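Local coordinates for protein quinoline 2-oxidoreductase large subunit (Pseudomonas putida, PDB 1T3Q) that carries the molybdenum and pterin cytosine dinucleotide cofactor of a molybdenum hydroxylase that acts on quinoline, probably oxidising it at carbon 2, at residues B[393-396]-B[397-401]; B[766-770]-B[771-775]; B[590-593]-B[594-597]. All coordinates share one frame; numbering follows the deposited sequence.

Contact 1: residues B[393-396]-B[397-401]; sequences LGLS and PFEIR
S396, the N-cap of helix 397-402, sets OG between its backbone N and carbonyl carbon (chi1 85°), swinging it toward the amides of E399 and F398, while E399 lays CG beside its carbonyl carbon, near L395. E399 N donates to S396 OG at 2.9 Å with an N-H...O angle of 158°; F398 N adds a weak, strongly bent bond to it at 3.2 Å. The first backbone rung, I400 N to S396 O at 3.2 Å (N-H...O angle 167°), makes S396 an acceptor for three amides of the opening turn, one of them weakly. With an alanine in place of S396 the bond to I400 N would remain, but E399 N is likely to lose its capping acceptor and F398 N its weak one. L395 adds apolar contacts: CD2 lies 4.2 Å from E399 CG, and CD1 meets I400 CB, those side chains crossing at about a right angle. E399 then bends away to salt bridges with R403 and R402. R401 NH1 donates to P397 O at 2.8 Å, the acceptor in the guanidinium plane, the donor above the carbonyl plane; salt bridges tie the guanidinium to E383 and D387 of helix 375-393. G394, with positive phi, is the C-prime residue of the Schellman motif ending that helix. I400 packs on its I386 and A390, F398 on I430 of helix 426-437, and P397 on V460 of strand 454-467.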
# COMPACT_ATOMS: atom_id res chain seq x y z
N LEU B 393 -14.82 56.41 28.17
CA LEU B 393 -15.51 56.53 29.46
C LEU B 393 -14.59 56.51 30.67
O LEU B 393 -15.01 56.78 31.79
CB LEU B 393 -16.54 55.40 29.59
CG LEU B 393 -17.67 55.44 28.55
CD1 LEU B 393 -18.50 54.18 28.65
CD2 LEU B 393 -18.52 56.68 28.79
N GLY B 394 -13.32 56.20 30.45
CA GLY B 394 -12.39 56.16 31.56
C GLY B 394 -12.51 54.86 32.34
O GLY B 394 -12.18 54.81 33.53
N LEU B 395 -13.00 53.82 31.68
CA LEU B 395 -13.15 52.50 32.30
C LEU B 395 -12.03 51.62 31.77
O LEU B 395 -11.52 51.86 30.68
CB LEU B 395 -14.49 51.87 31.92
CG LEU B 395 -15.80 52.52 32.35
CD1 LEU B 395 -16.95 51.80 31.66
CD2 LEU B 395 -15.95 52.45 33.86
N SER B 396 -11.65 50.59 32.52
CA SER B 396 -10.62 49.69 32.04
C SER B 396 -11.30 48.79 31.02
O SER B 396 -12.52 48.61 31.07
CB SER B 396 -10.07 48.83 33.18
OG SER B 396 -10.88 47.69 33.38
N PRO B 397 -10.54 48.23 30.08
CA PRO B 397 -11.15 47.35 29.08
C PRO B 397 -11.78 46.12 29.72
O PRO B 397 -12.70 45.51 29.16
CB PRO B 397 -9.98 47.01 28.15
CG PRO B 397 -8.78 47.13 29.06
CD PRO B 397 -9.09 48.38 29.84
N PHE B 398 -11.29 45.74 30.90
CA PHE B 398 -11.83 44.59 31.59
C PHE B 398 -13.17 44.94 32.24
O PHE B 398 -14.11 44.14 32.21
CB PHE B 398 -10.86 44.09 32.66
CG PHE B 398 -9.49 43.78 32.12
CD1 PHE B 398 -8.47 44.72 32.20
CD2 PHE B 398 -9.24 42.57 31.49
CE1 PHE B 398 -7.21 44.45 31.66
CE2 PHE B 398 -7.99 42.29 30.95
CZ PHE B 398 -6.97 43.24 31.03
N GLU B 399 -13.25 46.14 32.81
CA GLU B 399 -14.46 46.58 33.49
C GLU B 399 -15.65 46.78 32.55
O GLU B 399 -16.77 46.38 32.86
CB GLU B 399 -14.18 47.88 34.26
CG GLU B 399 -15.38 48.47 35.02
CD GLU B 399 -16.03 47.49 35.99
OE1 GLU B 399 -15.31 46.69 36.61
OE2 GLU B 399 -17.27 47.53 36.13
N ILE B 400 -15.42 47.39 31.39
CA ILE B 400 -16.53 47.60 30.47
C ILE B 400 -17.10 46.26 30.00
O ILE B 400 -18.30 46.14 29.73
CB ILE B 400 -16.14 48.46 29.25
CG1 ILE B 400 -17.41 48.93 28.53
CG2 ILE B 400 -15.24 47.68 28.30
CD1 ILE B 400 -17.17 50.03 27.51
N ARG B 401 -16.24 45.24 29.92
CA ARG B 401 -16.70 43.92 29.51
C ARG B 401 -17.51 43.24 30.62
O ARG B 401 -18.50 42.57 30.34
CB ARG B 401 -15.50 43.05 29.09
CG ARG B 401 -14.94 43.46 27.72
CD ARG B 401 -13.69 42.69 27.35
NE ARG B 401 -13.26 42.94 25.97
CZ ARG B 401 -12.64 44.05 25.55
NH1 ARG B 401 -12.37 45.03 26.40
NH2 ARG B 401 -12.29 44.16 24.28

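Contact 2: residues B[766-770]-B[771-775]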
# COMPACT_ATOMS: atom_id res chain seq x y z
N VAL B 766 -5.27 58.58 17.12
CA VAL B 766 -5.21 57.86 15.86
C VAL B 766 -5.72 56.44 16.06
O VAL B 766 -5.56 55.85 17.12
CB VAL B 766 -3.75 57.80 15.34
CG1 VAL B 766 -3.63 56.74 14.26
CG2 VAL B 766 -3.34 59.15 14.80
N VAL B 767 -6.36 55.90 15.03
CA VAL B 767 -6.86 54.53 15.08
C VAL B 767 -6.39 53.82 13.82
O VAL B 767 -6.05 54.46 12.83
CB VAL B 767 -8.41 54.46 15.12
CG1 VAL B 767 -8.94 55.26 16.30
CG2 VAL B 767 -9.00 54.96 13.81
N ILE B 768 -6.35 52.49 13.88
CA ILE B 768 -5.96 51.68 12.75
C ILE B 768 -6.98 50.56 12.70
O ILE B 768 -7.08 49.74 13.62
CB ILE B 768 -4.53 51.12 12.90
CG1 ILE B 768 -3.52 52.28 12.80
CG2 ILE B 768 -4.26 50.07 11.83
CD1 ILE B 768 -2.06 51.85 12.83
N GLU B 769 -7.74 50.53 11.62
CA GLU B 769 -8.80 49.54 11.49
C GLU B 769 -8.62 48.56 10.34
O GLU B 769 -9.53 47.80 10.01
CB GLU B 769 -10.14 50.28 11.40
CG GLU B 769 -10.44 51.08 12.68
CD GLU B 769 -11.55 52.11 12.53
OE1 GLU B 769 -11.99 52.66 13.56
OE2 GLU B 769 -11.96 52.37 11.39
N THR B 770 -7.43 48.57 9.74
CA THR B 770 -7.13 47.66 8.64
C THR B 770 -5.96 46.74 8.99
O THR B 770 -4.97 47.20 9.56
CB THR B 770 -6.74 48.44 7.37
OG1 THR B 770 -7.80 49.32 7.00
CG2 THR B 770 -6.46 47.48 6.22
N VAL B 771 -6.10 45.45 8.70
CA VAL B 771 -5.00 44.52 8.92
C VAL B 771 -4.56 44.03 7.55
O VAL B 771 -5.36 43.95 6.61
CB VAL B 771 -5.40 43.30 9.80
CG1 VAL B 771 -5.74 43.76 11.21
CG2 VAL B 771 -6.57 42.55 9.17
N PRO B 772 -3.26 43.70 7.39
CA PRO B 772 -2.24 43.76 8.44
C PRO B 772 -1.82 45.19 8.77
O PRO B 772 -1.87 46.07 7.92
CB PRO B 772 -1.10 42.95 7.83
CG PRO B 772 -1.19 43.34 6.38
CD PRO B 772 -2.69 43.26 6.11
N ILE B 773 -1.40 45.41 10.01
CA ILE B 773 -0.95 46.72 10.45
C ILE B 773 0.55 46.77 10.17
O ILE B 773 1.36 46.31 10.97
CB ILE B 773 -1.21 46.91 11.95
CG1 ILE B 773 -2.71 46.76 12.22
CG2 ILE B 773 -0.70 48.27 12.39
CD1 ILE B 773 -3.09 46.81 13.69
N THR B 774 0.88 47.31 9.01
CA THR B 774 2.25 47.41 8.53
C THR B 774 2.90 48.74 8.91
O THR B 774 2.22 49.66 9.36
CB THR B 774 2.26 47.30 7.00
OG1 THR B 774 1.55 48.42 6.46
CG2 THR B 774 1.57 46.03 6.55
N PRO B 775 4.22 48.85 8.76
CA PRO B 775 4.85 50.13 9.11
C PRO B 775 4.29 51.25 8.23
O PRO B 775 4.17 52.39 8.67
CB PRO B 775 6.35 49.87 8.87
CG PRO B 775 6.38 48.66 7.98
CD PRO B 775 5.24 47.82 8.47
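I768 and I773 face each other across a bend with a cis-proline at P772; the bend links short strand 770-771, which runs parallel to strand 185-193, to helix 775-783. The cis peptide between V771 and P772 helps turn the chain back, letting I773 return over the residues that precede the strand. From its root, I773 CB stands 4.4 Å from I768 CG2, just beyond close packing. The next carbon, I773 CG1, is placed anti to its carbonyl carbon (chi1 -59°) and comes down to 3.7 Å from I768 CG2. At the tip, I773 CD1 keeps alongside that methyl at 3.9 Å. The other branch, I773 CG2, serves the far end of the partner, resting 3.9 Å from I768 CD1. Thus both branches of I773 embrace I768, each side chain being buried and the two meeting at an oblique angle. I768 also packs on L761, and I773 on V757, both of helix 744-761, so the pair lies against that helix, and I773 also touches I778 of helix 775-783. Several polar groups have partners outside: E769 forms a salt bridge with R388, and T774, the N-cap of helix 775-783, accepts from R777 N. R185 of the medium subunit packs on T774 and P775. One polar atom is left over: T770 O, buried and lacking a hydrogen-bond partner in the model, lies 3.5 Å from I773 CG1.

Contact 3: residues B[590-593]-B[594-597]; sequences VHVA and GVPA
V592 and V595 close a type II beta turn, the tight reversal by which strand 589-592 leaves for strand 599-601 in a small three-stranded antiparallel sheet. The closing bond runs from V595 N to V592 O, 2.7 Å long with an N-H...O angle of 154°; the donor is tilted 27° from the carbonyl plane. G594 occupies the third position of the turn with positive phi, and the geometry shows why: a CB there would lie 2.5 Å from A593 O, a clash that glycine avoids. The two valines also meet through their side chains, CB of V592 to CB of V595 at 4.2 Å. V595 CB in addition leans on the carbonyl that its own amide grips, 3.6 Å from V592 O.

H591 reaches from the strand to the returning chain. With CG held between its backbone N and carbonyl carbon (chi1 67°), the ring is carried across to P596, whose CB lies over one of its faces. This is van der Waals packing of a proline on an imidazole rather than a polar contact. Outside the turn, H591 ND1 makes a weak hydrogen bond with L589 O.

The turn lies far out, its centre about 44 Å from the centre of the chain. A593 and H591 pair through their backbones with D582 and V584, and V592 with K598, whereas V590 packs on F602 and V605 of helix 602-611. The chain then turns a corner at P596 and A597. P596 CA stands over the same face of the imidazole as its CB, 3.4 Å from H591 CD2, whereas V595 O lies at the ring's edge, near its plane, 3.6 Å from that CD2.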
# COMPACT_ATOMS: atom_id res chain seq x y z
N VAL B 590 -12.49 -5.96 34.93
CA VAL B 590 -13.94 -5.92 34.74
C VAL B 590 -14.55 -6.43 36.04
O VAL B 590 -14.37 -7.60 36.40
CB VAL B 590 -14.39 -6.84 33.59
CG1 VAL B 590 -15.92 -6.76 33.45
CG2 VAL B 590 -13.69 -6.43 32.29
N HIS B 591 -15.28 -5.58 36.75
CA HIS B 591 -15.85 -6.00 38.03
C HIS B 591 -17.14 -5.29 38.41
O HIS B 591 -17.57 -4.34 37.76
CB HIS B 591 -14.82 -5.76 39.14
CG HIS B 591 -14.53 -4.31 39.39
ND1 HIS B 591 -13.78 -3.54 38.53
CD2 HIS B 591 -14.92 -3.49 40.39
CE1 HIS B 591 -13.72 -2.30 38.99
NE2 HIS B 591 -14.40 -2.24 40.12
N VAL B 592 -17.77 -5.79 39.47
CA VAL B 592 -19.00 -5.20 39.98
C VAL B 592 -18.57 -3.88 40.60
O VAL B 592 -17.69 -3.85 41.46
CB VAL B 592 -19.65 -6.11 41.05
CG1 VAL B 592 -20.85 -5.43 41.67
CG2 VAL B 592 -20.06 -7.44 40.42
N ALA B 593 -19.19 -2.78 40.16
CA ALA B 593 -18.85 -1.46 40.68
C ALA B 593 -18.85 -1.45 42.20
O ALA B 593 -19.82 -1.85 42.84
CB ALA B 593 -19.84 -0.43 40.15
N GLY B 594 -17.74 -0.99 42.78
CA GLY B 594 -17.62 -0.94 44.22
C GLY B 594 -17.05 -2.21 44.83
O GLY B 594 -16.70 -2.22 46.01
N VAL B 595 -16.95 -3.26 44.03
CA VAL B 595 -16.43 -4.54 44.52
C VAL B 595 -15.35 -5.09 43.58
O VAL B 595 -15.59 -6.01 42.80
CB VAL B 595 -17.56 -5.58 44.63
CG1 VAL B 595 -17.06 -6.83 45.35
CG2 VAL B 595 -18.76 -4.98 45.37
N PRO B 596 -14.14 -4.52 43.64
CA PRO B 596 -13.04 -4.98 42.78
C PRO B 596 -12.73 -6.47 42.86
O PRO B 596 -12.33 -7.07 41.86
CB PRO B 596 -11.87 -4.09 43.20
CG PRO B 596 -12.22 -3.68 44.60
CD PRO B 596 -13.70 -3.41 44.50
N ALA B 597 -12.91 -7.07 44.03
CA ALA B 597 -12.64 -8.50 44.21
C ALA B 597 -13.59 -9.36 43.37
O ALA B 597 -13.26 -10.48 43.01
CB ALA B 597 -12.76 -8.89 45.68

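The three contacts, all local, grade from interior to surface. Contact 2 is buried and apolar across its two halves, with no hydrogen bond between them. Contact 1 is partly buried and relies on capped backbone amides, with leucine packing beside them. Contact 3 is mostly exposed and held by one turn-closing bond. Helix 375-393 meets two of them: contact 1 follows it and packs on it, and its R388 pairs with E769 of contact 2. Contact 3 belongs to a separate small sheet. Glycine with positive phi ends a helix in contact 1 but sits within a beta turn in contact 3. Centre to centre, contacts 1 and 2 are 23 Å apart, contact 3 about 55 and 63 Å from them.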